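Protein-glutamine gamma-glutamyltransferase 2 (PDB 1G0D) is a transglutaminase that probably joins peptide-bound glutamine to lysine side chains or other primary amines by calcium-dependent acyl transfer. Local coordinates at residues I33-Q38 against H131-P136; D141-P146 against L286-R291; L473-K478 against V492-E497; A504-L509 against V561-D566. All coordinates share one frame; numbering follows the deposited sequence.

Contact 1 of 4, residues I33-Q38 against H131-P136; sequences IVRRGQ and HMLFNP
Asn135 ND2 donates to Arg36 O at 2.7 Å. With CG of Asn135 anti to its backbone N (chi1 -155°), Arg36 O lies in the amide plane of Asn135, while ND2 stands above the carbonyl plane, 36° out of it. The same nitrogen reaches Gln38 OE1 in a weak bond, and a water donating to both Gln38 OE1 and Asn135 OD1 closes the bridge. Three backbone bonds run alongside: Val34 N to His131 O (2.9 Å), Leu133 N to Val34 O and Arg36 N to Leu133 O, the pattern of a parallel pair at the edge of the N-terminal domain's beta sandwich. From the end of the strand, Arg35 to Gln38 form a type II turn with Gly37 at positive phi. The rim of Phe134 points at the face of the Arg36 guanidinium, CD2 over its centre, 3.5 Å from CZ; the planes stand 71° apart. Arg36 NH2 forms a salt bridge with Asp141. An alanine in place of Arg36 would probably leave Asp141 without its charge partner and strip the guanidinium from the Phe134 rim. Apolar packing flanks the strands: Ile33 CG2 meets Leu133 CD2 at 3.6 Å, while Val34 CG1 touches Met132 SD, also at 3.6 Å, on the other face. Strand 121-133 separates strand 33-35 from strand 106-115; helix 184-193 packs on Ile33, His131 and Leu133, and helix 212-223 on Phe134.

Contact 2 of 4, residues D141-P146 against L286-R291; sequences DMVYLP and LGIPTR. With SO4 (sulfate ion), chain B.
Pro289 turns its ring toward the loop 141-146, where Val143 and Leu145 both point back at it. Val143 CB stands 4.0 Å from Pro289 CD. Leu145 approaches at another ring atom, CD1 to Pro289 CB at 3.9 Å, and the two side chains run antiparallel to one another as they pass. At the other end of the patch, Val143 CG1 touches Ile288 CG1 at 4.3 Å. The contact across the segments is apolar, and each segment also has bonds within it. Asp141 OD1 accepts at 3.1 Å from Val143 N, which stands above the carboxylate plane; this is an Asx turn, inside a type I turn closed by Tyr144 N and Asp141 O. Opposite, Gly287 ends helix 272-286 in a Schellman motif at positive phi. That helix begins with the active-site Cys272, and the strand starting at Thr290 belongs to the sheet of the papain-like catalytic core. Thr290 OG1 bonds Ile288 O at 2.9 Å. Farther along, Arg291 NH1 donates to O4 of a sulfate, probably from the crystallisation liquor, at 3.1 Å, with O4 in the guanidinium plane, while NH2 adds weak bonds. Besides this, Arg291 makes a salt bridge with Glu336 and a cation-pi contact with Trp351. An alanine in place of Arg291 would probably leave Glu336 without its charge mate and Trp351 without its cation. Trp338, from strand 329-339, packs on both Leu145 and Pro289.

Contact 3 of 4, residues L473-K478 against V492-E497; sequences LQLSIK and VEVKNE
Glu493 OE2 is shared by two lysines, one from each strand: Lys478 NZ at 2.6 Å and Lys495 NZ at 3.0 Å. They arrive differently, Lys478 from 73° above the carboxylate plane and Lys495 on the anti side near that plane. Lys478 NZ and Lys495 NZ are 4.8 Å apart, and the carboxylate they share would probably ease their repulsion. Glu493 sends CG anti to its backbone N (chi1 165°) and continues extended, whereas Lys495 bends at three torsions and also reaches Ser476 OG in a weak bond. Beneath these side chains the strands form an antiparallel beta hairpin in which Gln474 pairs with Lys495 and Ser476 with Glu493; Lys495 N to Gln474 O (2.6 Å) and Glu493 N to Ser476 O (2.8 Å) are its sound bonds, their return bonds weak. Ser476, Ile477 and Lys478 belong to the GTP site inferred from relatives. On the other face Leu475 CD1 meets both Val494 CG2, at 3.5 Å, and Val492 CG1, at 3.9 Å, while Leu473 CD1 rests on Asn496 CB at 3.6 Å. Asn496 ND2 is held by the carbonyls of Val532 and Arg500. Leu565 of strand 558-566 packs against Leu473, Leu475 and Val494, and strand 536-544 flanks strand 488-496.

Contact 4 of 4, residues A504-L509 against V561-D566; sequences AQLTML and VKALLD
Leu564 N donates to Thr507 O at 2.8 Å, close to straight at 164°, and Thr507 N returns a bond to Leu564 O at 3.0 Å, more bent at 142°. This antiparallel hydrogen-bonded pair has counterparts two residues away on either side. Leu509 and Lys562 exchange two bonds, while Gln505 and Asp566 exchange one good bond (Asp566 N to Gln505 O, 2.9 Å) and one weak one. Between these pairs the side chains alternate. On one face Leu506, its CG swung anti to the backbone N (chi1 -162°), reaches across toward Leu565, CD2 to Leu565 CD2 at 3.8 Å, the two leucines crossing at a slant. Ala504 CB adds its methyl to Leu565 CD2 at 4.1 Å. On the other face Thr507 CB meets Leu564 CB at 4.0 Å, and Leu509 CD1 lies over Lys562 CB at 4.1 Å. The charged ends lead out of the contact, Lys562 to Asp326 and Asp566 to Arg410, each in a salt bridge. Both strands run inside a mixed sheet: strand 525-532 flanks strand 502-513 and strand 573-581 flanks strand 558-566. Strand 473-479 covers the Leu565 face, where Val561 also nears Ile477 and Ile580 of the probable GTP site.

In the fold
Contacts 1 and 2 touch, their centres about 11 Å apart: the Arg36–Asp141 salt bridge and a probable hydrogen bond from Asn135 to Asp141 tie the edge of the N-terminal sandwich to a loop lying against the catalytic core. Contacts 3 and 4 are likewise neighbours, centres about 10 Å apart, with Leu473, Leu475 and Ile477 packing onto strand 558-566 as two facing sheets. Both lie far from contacts 1 and 2; the centres of contacts 1 and 3 are about 58 Å apart. Contacts 1, 2 and 4 are largely buried, contact 3 only partly. Their chemistry differs accordingly: contact 2 meets through apolar side chains, contact 4 is chiefly backbone ladder, contact 1 mixes a parallel strand pair with side-chain bonds, and contact 3 carries a salt-bridge network.

Contact 1 of 4, residues I33-Q38 against H131-P136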
loop_
_atom_site.group_PDB
_atom_site.type_symbol
_atom_site.label_atom_id
_atom_site.label_comp_id
_atom_site.label_asym_id
_atom_site.label_seq_id
_atom_site.Cartn_x
_atom_site.Cartn_y
_atom_site.Cartn_z
ATOM N N ILE A 33 -9.400 -3.364 24.387
ATOM C CA ILE A 33 -9.548 -3.331 22.934
ATOM C C ILE A 33 -9.893 -4.776 22.530
ATOM O O ILE A 33 -9.076 -5.691 22.599
ATOM C CB ILE A 33 -8.274 -2.890 22.262
ATOM C CG1 ILE A 33 -7.785 -1.595 22.904
ATOM C CG2 ILE A 33 -8.543 -2.757 20.787
ATOM C CD1 ILE A 33 -6.383 -1.224 22.563
ATOM N N VAL A 34 -11.116 -4.938 22.068
ATOM C CA VAL A 34 -11.709 -6.224 21.755
ATOM C C VAL A 34 -12.026 -6.463 20.260
ATOM O O VAL A 34 -12.106 -5.508 19.519
ATOM C CB VAL A 34 -12.963 -6.234 22.684
ATOM C CG1 VAL A 34 -14.255 -6.536 21.924
ATOM C CG2 VAL A 34 -12.672 -7.099 23.897
ATOM N N ARG A 35 -12.179 -7.709 19.802
ATOM C CA ARG A 35 -12.557 -7.989 18.391
ATOM C C ARG A 35 -13.985 -8.599 18.407
ATOM O O ARG A 35 -14.355 -9.251 19.377
ATOM C CB ARG A 35 -11.560 -8.945 17.732
ATOM C CG ARG A 35 -10.131 -8.426 17.793
ATOM C CD ARG A 35 -9.209 -9.107 16.802
ATOM N NE ARG A 35 -7.870 -8.516 16.822
ATOM C CZ ARG A 35 -7.347 -7.706 15.881
ATOM N NH1 ARG A 35 -8.042 -7.333 14.811
ATOM N NH2 ARG A 35 -6.092 -7.290 15.997
ATOM N N ARG A 36 -14.787 -8.383 17.363
ATOM C CA ARG A 36 -16.183 -8.861 17.322
ATOM C C ARG A 36 -16.458 -10.340 17.147
ATOM O O ARG A 36 -15.672 -11.058 16.565
ATOM C CB ARG A 36 -16.971 -8.101 16.251
ATOM C CG ARG A 36 -16.675 -8.510 14.855
ATOM C CD ARG A 36 -17.068 -7.412 13.845
ATOM N NE ARG A 36 -17.073 -7.923 12.461
ATOM C CZ ARG A 36 -17.710 -7.349 11.439
ATOM N NH1 ARG A 36 -18.399 -6.237 11.618
ATOM N NH2 ARG A 36 -17.717 -7.923 10.242
ATOM N N GLY A 37 -17.595 -10.789 17.654
ATOM C CA GLY A 37 -17.958 -12.185 17.525
ATOM C C GLY A 37 -17.275 -13.087 18.536
ATOM O O GLY A 37 -17.518 -14.293 18.554
ATOM N N GLN A 38 -16.427 -12.493 19.378
ATOM C CA GLN A 38 -15.657 -13.192 20.414
ATOM C C GLN A 38 -15.995 -12.564 21.782
ATOM O O GLN A 38 -15.900 -11.354 21.968
ATOM C CB GLN A 38 -14.169 -13.037 20.100
ATOM C CG GLN A 38 -13.238 -13.822 20.983
ATOM C CD GLN A 38 -11.779 -13.609 20.629
ATOM O OE1 GLN A 38 -11.442 -13.484 19.456
ATOM N NE2 GLN A 38 -10.902 -13.561 21.649
ATOM N N HIS A 131 -12.848 -0.485 22.605
ATOM C CA HIS A 131 -12.875 -0.389 21.161
ATOM C C HIS A 131 -13.150 -1.738 20.542
ATOM O O HIS A 131 -12.740 -2.760 21.063
ATOM C CB HIS A 131 -11.547 0.117 20.664
ATOM C CG HIS A 131 -11.345 1.578 20.875
ATOM N ND1 HIS A 131 -10.730 2.087 21.997
ATOM C CD2 HIS A 131 -11.627 2.638 20.086
ATOM C CE1 HIS A 131 -10.641 3.398 21.889
ATOM N NE2 HIS A 131 -11.178 3.758 20.738
ATOM N N MET A 132 -13.839 -1.738 19.420
ATOM C CA MET A 132 -14.174 -2.978 18.749
ATOM C C MET A 132 -13.647 -2.983 17.311
ATOM O O MET A 132 -13.924 -2.063 16.540
ATOM C CB MET A 132 -15.685 -3.153 18.748
ATOM C CG MET A 132 -16.145 -4.363 17.981
ATOM S SD MET A 132 -16.209 -5.830 19.029
ATOM C CE MET A 132 -17.610 -5.458 20.068
ATOM N N LEU A 133 -12.900 -4.027 16.966
ATOM C CA LEU A 133 -12.299 -4.213 15.640
ATOM C C LEU A 133 -12.918 -5.420 14.884
ATOM O O LEU A 133 -13.733 -6.156 15.421
ATOM C CB LEU A 133 -10.791 -4.462 15.794
ATOM C CG LEU A 133 -9.800 -3.412 16.307
ATOM C CD1 LEU A 133 -10.453 -2.095 16.633
ATOM C CD2 LEU A 133 -9.134 -3.982 17.477
ATOM N N PHE A 134 -12.507 -5.616 13.636
ATOM C CA PHE A 134 -12.990 -6.717 12.815
ATOM C C PHE A 134 -12.309 -7.987 13.358
ATOM O O PHE A 134 -11.224 -7.917 13.919
ATOM C CB PHE A 134 -12.591 -6.469 11.348
ATOM C CG PHE A 134 -13.492 -5.498 10.629
ATOM C CD1 PHE A 134 -13.068 -4.199 10.352
ATOM C CD2 PHE A 134 -14.784 -5.858 10.277
ATOM C CE1 PHE A 134 -13.930 -3.275 9.746
ATOM C CE2 PHE A 134 -15.657 -4.939 9.669
ATOM C CZ PHE A 134 -15.234 -3.655 9.408
ATOM N N ASN A 135 -12.931 -9.150 13.174
ATOM C CA ASN A 135 -12.388 -10.407 13.685
ATOM C C ASN A 135 -12.251 -11.477 12.620
ATOM O O ASN A 135 -13.155 -12.295 12.453
ATOM C CB ASN A 135 -13.313 -10.949 14.760
ATOM C CG ASN A 135 -12.600 -11.834 15.721
ATOM O OD1 ASN A 135 -11.470 -12.241 15.466
ATOM N ND2 ASN A 135 -13.235 -12.143 16.844
ATOM N N PRO A 136 -11.131 -11.487 11.869
ATOM C CA PRO A 136 -10.946 -12.506 10.832
ATOM C C PRO A 136 -10.664 -13.898 11.375
ATOM O O PRO A 136 -10.503 -14.828 10.596
ATOM C CB PRO A 136 -9.774 -11.985 9.992
ATOM C CG PRO A 136 -9.129 -10.953 10.778
ATOM C CD PRO A 136 -10.032 -10.518 11.902
HETATM O O HOH W 1 -9.646 -12.794 17.609
#

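Contact 2 of 4, residues D141-P146 against L286-R291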
loop_
_atom_site.group_PDB
_atom_site.type_symbol
_atom_site.label_atom_id
_atom_site.label_comp_id
_atom_site.label_asym_id
_atom_site.label_seq_id
_atom_site.Cartn_x
_atom_site.Cartn_y
_atom_site.Cartn_z
ATOM N N ASP A 141 -17.568 -14.084 11.142
ATOM C CA ASP A 141 -17.272 -12.727 10.700
ATOM C C ASP A 141 -17.069 -12.734 9.185
ATOM O O ASP A 141 -16.463 -13.668 8.633
ATOM C CB ASP A 141 -16.010 -12.218 11.407
ATOM C CG ASP A 141 -15.832 -10.711 11.285
ATOM O OD1 ASP A 141 -16.162 -10.142 10.218
ATOM O OD2 ASP A 141 -15.354 -10.089 12.255
ATOM N N MET A 142 -17.569 -11.701 8.512
ATOM C CA MET A 142 -17.404 -11.616 7.074
ATOM C C MET A 142 -15.938 -11.525 6.630
ATOM O O MET A 142 -15.614 -11.922 5.512
ATOM C CB MET A 142 -18.227 -10.454 6.538
ATOM C CG MET A 142 -19.679 -10.846 6.165
ATOM S SD MET A 142 -20.630 -9.359 5.726
ATOM C CE MET A 142 -20.355 -8.214 7.346
ATOM N N VAL A 143 -15.039 -11.032 7.488
ATOM C CA VAL A 143 -13.614 -10.971 7.123
ATOM C C VAL A 143 -12.857 -12.288 7.485
ATOM O O VAL A 143 -11.637 -12.399 7.360
ATOM C CB VAL A 143 -12.921 -9.791 7.810
ATOM C CG1 VAL A 143 -13.532 -8.483 7.346
ATOM C CG2 VAL A 143 -13.087 -9.913 9.294
ATOM N N TYR A 144 -13.600 -13.305 7.895
ATOM C CA TYR A 144 -13.009 -14.574 8.252
ATOM C C TYR A 144 -12.100 -15.145 7.179
ATOM O O TYR A 144 -12.534 -15.311 6.029
ATOM C CB TYR A 144 -14.113 -15.580 8.516
ATOM C CG TYR A 144 -13.575 -16.905 8.975
ATOM C CD1 TYR A 144 -12.651 -16.976 10.007
ATOM C CD2 TYR A 144 -14.010 -18.096 8.398
ATOM C CE1 TYR A 144 -12.175 -18.218 10.472
ATOM C CE2 TYR A 144 -13.534 -19.350 8.861
ATOM C CZ TYR A 144 -12.622 -19.402 9.909
ATOM O OH TYR A 144 -12.223 -20.627 10.441
ATOM N N LEU A 145 -10.854 -15.443 7.566
ATOM C CA LEU A 145 -9.840 -16.045 6.694
ATOM C C LEU A 145 -9.417 -17.328 7.439
ATOM O O LEU A 145 -8.752 -17.256 8.470
ATOM C CB LEU A 145 -8.639 -15.100 6.523
ATOM C CG LEU A 145 -7.770 -15.233 5.230
ATOM C CD1 LEU A 145 -6.824 -14.008 5.027
ATOM C CD2 LEU A 145 -6.948 -16.508 5.300
ATOM N N PRO A 146 -9.774 -18.509 6.907
ATOM C CA PRO A 146 -9.485 -19.830 7.493
ATOM C C PRO A 146 -8.102 -20.406 7.371
ATOM O O PRO A 146 -7.957 -21.546 6.916
ATOM C CB PRO A 146 -10.490 -20.742 6.830
ATOM C CG PRO A 146 -10.747 -20.121 5.527
ATOM C CD PRO A 146 -10.454 -18.646 5.609
ATOM N N LEU A 286 -7.613 -1.995 11.773
ATOM C CA LEU A 286 -9.017 -2.200 12.099
ATOM C C LEU A 286 -9.376 -3.672 12.057
ATOM O O LEU A 286 -10.452 -4.065 12.504
ATOM C CB LEU A 286 -9.921 -1.408 11.147
ATOM C CG LEU A 286 -9.732 0.109 11.250
ATOM C CD1 LEU A 286 -10.820 0.843 10.472
ATOM C CD2 LEU A 286 -9.779 0.551 12.688
ATOM N N GLY A 287 -8.501 -4.493 11.493
ATOM C CA GLY A 287 -8.799 -5.914 11.468
ATOM C C GLY A 287 -9.137 -6.543 10.134
ATOM O O GLY A 287 -9.490 -7.731 10.066
ATOM N N ILE A 288 -9.038 -5.795 9.051
ATOM C CA ILE A 288 -9.367 -6.399 7.768
ATOM C C ILE A 288 -8.081 -6.886 7.132
ATOM O O ILE A 288 -7.167 -6.104 6.935
ATOM C CB ILE A 288 -10.076 -5.377 6.830
ATOM C CG1 ILE A 288 -11.332 -4.815 7.521
ATOM C CG2 ILE A 288 -10.477 -6.036 5.541
ATOM C CD1 ILE A 288 -12.159 -3.837 6.664
ATOM N N PRO A 289 -7.978 -8.190 6.837
ATOM C CA PRO A 289 -6.769 -8.747 6.215
ATOM C C PRO A 289 -6.381 -7.964 4.935
ATOM O O PRO A 289 -7.190 -7.838 4.000
ATOM C CB PRO A 289 -7.155 -10.192 5.930
ATOM C CG PRO A 289 -8.227 -10.470 6.848
ATOM C CD PRO A 289 -8.983 -9.226 7.083
ATOM N N THR A 290 -5.147 -7.452 4.879
ATOM C CA THR A 290 -4.710 -6.617 3.736
ATOM C C THR A 290 -3.240 -6.793 3.286
ATOM O O THR A 290 -2.333 -7.027 4.097
ATOM C CB THR A 290 -4.976 -5.102 4.118
ATOM O OG1 THR A 290 -6.363 -4.933 4.438
ATOM C CG2 THR A 290 -4.592 -4.136 3.012
ATOM N N ARG A 291 -2.991 -6.699 1.993
ATOM C CA ARG A 291 -1.610 -6.776 1.514
ATOM C C ARG A 291 -1.390 -5.867 0.316
ATOM O O ARG A 291 -2.196 -5.841 -0.621
ATOM C CB ARG A 291 -1.236 -8.181 1.100
ATOM C CG ARG A 291 -2.263 -8.856 0.240
ATOM C CD ARG A 291 -1.760 -10.194 -0.208
ATOM N NE ARG A 291 -2.677 -10.793 -1.155
ATOM C CZ ARG A 291 -2.608 -12.046 -1.572
ATOM N NH1 ARG A 291 -1.651 -12.851 -1.117
ATOM N NH2 ARG A 291 -3.493 -12.486 -2.455
HETATM S S SO4 B . -3.645 -16.228 -1.761
HETATM O O1 SO4 B . -4.557 -15.791 -2.706
HETATM O O2 SO4 B . -4.191 -15.973 -0.482
HETATM O O3 SO4 B . -3.679 -17.609 -1.936
HETATM O O4 SO4 B . -2.338 -15.712 -2.061
#

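Contact 3 of 4, residues L473-K478 against V492-E497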
loop_
_atom_site.group_PDB
_atom_site.type_symbol
_atom_site.label_atom_id
_atom_site.label_comp_id
_atom_site.label_asym_id
_atom_site.label_seq_id
_atom_site.Cartn_x
_atom_site.Cartn_y
_atom_site.Cartn_z
ATOM N N LEU A 473 13.814 -10.282 -37.784
ATOM C CA LEU A 473 14.498 -9.298 -36.974
ATOM C C LEU A 473 13.983 -9.313 -35.531
ATOM O O LEU A 473 12.781 -9.431 -35.295
ATOM C CB LEU A 473 14.317 -7.919 -37.596
ATOM C CG LEU A 473 15.433 -7.334 -38.490
ATOM C CD1 LEU A 473 16.456 -8.381 -38.874
ATOM C CD2 LEU A 473 14.798 -6.738 -39.748
ATOM N N GLN A 474 14.896 -9.196 -34.571
ATOM C CA GLN A 474 14.531 -9.186 -33.162
ATOM C C GLN A 474 15.312 -8.105 -32.449
ATOM O O GLN A 474 16.533 -8.153 -32.369
ATOM C CB GLN A 474 14.819 -10.542 -32.523
ATOM C CG GLN A 474 14.149 -11.721 -33.234
ATOM C CD GLN A 474 12.617 -11.681 -33.167
ATOM O OE1 GLN A 474 11.927 -12.402 -33.903
ATOM N NE2 GLN A 474 12.080 -10.836 -32.285
ATOM N N LEU A 475 14.589 -7.128 -31.921
ATOM C CA LEU A 475 15.196 -5.985 -31.243
ATOM C C LEU A 475 15.162 -6.181 -29.737
ATOM O O LEU A 475 14.195 -6.698 -29.208
ATOM C CB LEU A 475 14.424 -4.710 -31.635
ATOM C CG LEU A 475 15.065 -3.316 -31.663
ATOM C CD1 LEU A 475 16.468 -3.329 -32.233
ATOM C CD2 LEU A 475 14.176 -2.408 -32.479
ATOM N N SER A 476 16.221 -5.767 -29.049
ATOM C CA SER A 476 16.291 -5.906 -27.600
ATOM C C SER A 476 17.293 -4.919 -27.020
ATOM O O SER A 476 18.274 -4.618 -27.678
ATOM C CB SER A 476 16.703 -7.336 -27.234
ATOM O OG SER A 476 18.090 -7.561 -27.448
ATOM N N ILE A 477 17.038 -4.414 -25.810
ATOM C CA ILE A 477 17.928 -3.459 -25.133
ATOM C C ILE A 477 18.495 -4.136 -23.910
ATOM O O ILE A 477 17.779 -4.871 -23.240
ATOM C CB ILE A 477 17.162 -2.179 -24.692
ATOM C CG1 ILE A 477 16.624 -1.463 -25.925
ATOM C CG2 ILE A 477 18.067 -1.230 -23.954
ATOM C CD1 ILE A 477 15.401 -0.670 -25.654
ATOM N N LYS A 478 19.766 -3.895 -23.603
ATOM C CA LYS A 478 20.376 -4.552 -22.454
ATOM C C LYS A 478 21.299 -3.660 -21.673
ATOM O O LYS A 478 21.919 -2.781 -22.230
ATOM C CB LYS A 478 21.156 -5.779 -22.905
ATOM C CG LYS A 478 21.265 -5.953 -24.415
ATOM C CD LYS A 478 21.370 -7.426 -24.797
ATOM C CE LYS A 478 21.990 -7.585 -26.189
ATOM N NZ LYS A 478 22.140 -9.025 -26.581
ATOM N N VAL A 492 21.889 -2.140 -27.762
ATOM C CA VAL A 492 20.645 -2.319 -28.490
ATOM C C VAL A 492 21.049 -3.370 -29.517
ATOM O O VAL A 492 21.835 -3.090 -30.410
ATOM C CB VAL A 492 20.210 -1.003 -29.217
ATOM C CG1 VAL A 492 18.972 -1.245 -30.065
ATOM C CG2 VAL A 492 19.903 0.068 -28.191
ATOM N N GLU A 493 20.533 -4.592 -29.381
ATOM C CA GLU A 493 20.898 -5.636 -30.297
ATOM C C GLU A 493 19.774 -6.050 -31.205
ATOM O O GLU A 493 18.668 -6.311 -30.764
ATOM C CB GLU A 493 21.405 -6.834 -29.516
ATOM C CG GLU A 493 21.475 -8.106 -30.331
ATOM C CD GLU A 493 22.059 -9.276 -29.559
ATOM O OE1 GLU A 493 23.279 -9.528 -29.701
ATOM O OE2 GLU A 493 21.291 -9.944 -28.820
ATOM N N VAL A 494 20.074 -6.096 -32.497
ATOM C CA VAL A 494 19.129 -6.500 -33.530
ATOM C C VAL A 494 19.532 -7.913 -33.939
ATOM O O VAL A 494 20.641 -8.117 -34.399
ATOM C CB VAL A 494 19.260 -5.588 -34.777
ATOM C CG1 VAL A 494 18.236 -6.005 -35.796
ATOM C CG2 VAL A 494 19.130 -4.105 -34.392
ATOM N N LYS A 495 18.661 -8.894 -33.763
ATOM C CA LYS A 495 19.022 -10.259 -34.130
ATOM C C LYS A 495 18.280 -10.650 -35.362
ATOM O O LYS A 495 17.065 -10.722 -35.357
ATOM C CB LYS A 495 18.650 -11.285 -33.031
ATOM C CG LYS A 495 19.734 -11.593 -31.956
ATOM C CD LYS A 495 19.159 -11.763 -30.520
ATOM C CE LYS A 495 18.019 -10.732 -30.192
ATOM N NZ LYS A 495 18.420 -9.407 -29.597
ATOM N N ASN A 496 18.999 -10.915 -36.426
ATOM C CA ASN A 496 18.335 -11.351 -37.628
ATOM C C ASN A 496 18.328 -12.873 -37.600
ATOM O O ASN A 496 19.337 -13.491 -37.881
ATOM C CB ASN A 496 19.081 -10.839 -38.874
ATOM C CG ASN A 496 18.454 -11.328 -40.161
ATOM O OD1 ASN A 496 17.485 -12.090 -40.149
ATOM N ND2 ASN A 496 19.005 -10.898 -41.288
ATOM N N GLU A 497 17.234 -13.500 -37.221
ATOM C CA GLU A 497 17.257 -14.951 -37.279
ATOM C C GLU A 497 16.501 -15.387 -38.525
ATOM O O GLU A 497 15.584 -16.209 -38.471
ATOM C CB GLU A 497 16.642 -15.598 -36.040
ATOM C CG GLU A 497 16.689 -14.770 -34.791
ATOM C CD GLU A 497 15.288 -14.415 -34.347
ATOM O OE1 GLU A 497 14.904 -14.753 -33.202
ATOM O OE2 GLU A 497 14.565 -13.801 -35.166
#

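Contact 4 of 4, residues A504-L509 against V561-D566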
loop_
_atom_site.group_PDB
_atom_site.type_symbol
_atom_site.label_atom_id
_atom_site.label_comp_id
_atom_site.label_asym_id
_atom_site.label_seq_id
_atom_site.Cartn_x
_atom_site.Cartn_y
_atom_site.Cartn_z
ATOM N N ALA A 504 18.207 -2.384 -42.401
ATOM C CA ALA A 504 17.136 -1.605 -41.799
ATOM C C ALA A 504 17.644 -0.313 -41.146
ATOM O O ALA A 504 18.849 -0.056 -41.068
ATOM C CB ALA A 504 16.366 -2.470 -40.784
ATOM N N GLN A 505 16.710 0.519 -40.712
ATOM C CA GLN A 505 17.069 1.780 -40.094
ATOM C C GLN A 505 16.825 1.646 -38.620
ATOM O O GLN A 505 15.710 1.357 -38.194
ATOM C CB GLN A 505 16.203 2.903 -40.658
ATOM C CG GLN A 505 16.811 4.299 -40.544
ATOM C CD GLN A 505 17.912 4.534 -41.555
ATOM O OE1 GLN A 505 17.836 4.061 -42.697
ATOM N NE2 GLN A 505 18.950 5.264 -41.141
ATOM N N LEU A 506 17.861 1.899 -37.841
ATOM C CA LEU A 506 17.791 1.753 -36.410
ATOM C C LEU A 506 17.828 3.067 -35.641
ATOM O O LEU A 506 18.882 3.679 -35.483
ATOM C CB LEU A 506 18.957 0.864 -35.989
ATOM C CG LEU A 506 19.094 0.106 -34.668
ATOM C CD1 LEU A 506 20.256 0.686 -33.879
ATOM C CD2 LEU A 506 17.820 0.149 -33.887
ATOM N N THR A 507 16.680 3.494 -35.139
ATOM C CA THR A 507 16.612 4.717 -34.345
ATOM C C THR A 507 16.642 4.413 -32.839
ATOM O O THR A 507 15.891 3.569 -32.364
ATOM C CB THR A 507 15.315 5.465 -34.626
ATOM O OG1 THR A 507 15.146 5.624 -36.042
ATOM C CG2 THR A 507 15.327 6.813 -33.921
ATOM N N MET A 508 17.488 5.107 -32.089
ATOM C CA MET A 508 17.571 4.904 -30.642
ATOM C C MET A 508 17.515 6.223 -29.892
ATOM O O MET A 508 18.132 7.198 -30.306
ATOM C CB MET A 508 18.870 4.216 -30.277
ATOM C CG MET A 508 19.327 3.222 -31.271
ATOM S SD MET A 508 21.034 2.906 -30.855
ATOM C CE MET A 508 21.848 3.041 -32.468
ATOM N N LEU A 509 16.759 6.272 -28.802
ATOM C CA LEU A 509 16.676 7.489 -27.994
ATOM C C LEU A 509 16.800 7.118 -26.546
ATOM O O LEU A 509 16.440 6.031 -26.143
ATOM C CB LEU A 509 15.333 8.196 -28.103
ATOM C CG LEU A 509 14.377 8.343 -29.279
ATOM C CD1 LEU A 509 13.858 6.994 -29.788
ATOM C CD2 LEU A 509 13.213 9.221 -28.756
ATOM N N VAL A 561 14.900 3.927 -22.392
ATOM C CA VAL A 561 15.571 3.776 -23.677
ATOM C C VAL A 561 14.596 3.124 -24.641
ATOM O O VAL A 561 13.888 2.195 -24.258
ATOM C CB VAL A 561 16.804 2.881 -23.551
ATOM C CG1 VAL A 561 17.474 2.705 -24.911
ATOM C CG2 VAL A 561 17.766 3.491 -22.547
ATOM N N LYS A 562 14.529 3.630 -25.871
ATOM C CA LYS A 562 13.636 3.080 -26.904
ATOM C C LYS A 562 14.392 2.788 -28.189
ATOM O O LYS A 562 15.352 3.455 -28.525
ATOM C CB LYS A 562 12.508 4.055 -27.222
ATOM C CG LYS A 562 11.732 4.484 -26.007
ATOM C CD LYS A 562 10.573 5.387 -26.415
ATOM C CE LYS A 562 9.704 5.778 -25.240
ATOM N NZ LYS A 562 8.425 6.338 -25.734
ATOM N N ALA A 563 13.973 1.785 -28.922
ATOM C CA ALA A 563 14.685 1.500 -30.147
ATOM C C ALA A 563 13.631 1.175 -31.171
ATOM O O ALA A 563 12.657 0.488 -30.868
ATOM C CB ALA A 563 15.635 0.324 -29.959
ATOM N N LEU A 564 13.801 1.716 -32.368
ATOM C CA LEU A 564 12.861 1.482 -33.464
ATOM C C LEU A 564 13.700 0.815 -34.528
ATOM O O LEU A 564 14.851 1.186 -34.739
ATOM C CB LEU A 564 12.338 2.813 -34.001
ATOM C CG LEU A 564 10.909 2.981 -34.491
ATOM C CD1 LEU A 564 10.920 3.041 -35.985
ATOM C CD2 LEU A 564 10.017 1.877 -33.977
ATOM N N LEU A 565 13.153 -0.177 -35.197
ATOM C CA LEU A 565 13.910 -0.853 -36.233
ATOM C C LEU A 565 12.984 -0.858 -37.407
ATOM O O LEU A 565 12.101 -1.697 -37.453
ATOM C CB LEU A 565 14.186 -2.294 -35.826
ATOM C CG LEU A 565 15.468 -3.053 -36.166
ATOM C CD1 LEU A 565 15.155 -4.131 -37.172
ATOM C CD2 LEU A 565 16.509 -2.118 -36.685
ATOM N N ASP A 566 13.119 0.076 -38.337
ATOM C CA ASP A 566 12.210 -0.020 -39.446
ATOM C C ASP A 566 12.686 -1.140 -40.323
ATOM O O ASP A 566 13.655 -1.034 -41.087
ATOM C CB ASP A 566 12.073 1.260 -40.229
ATOM C CG ASP A 566 10.642 1.479 -40.666
ATOM O OD1 ASP A 566 10.147 2.630 -40.550
ATOM O OD2 ASP A 566 10.014 0.477 -41.106
#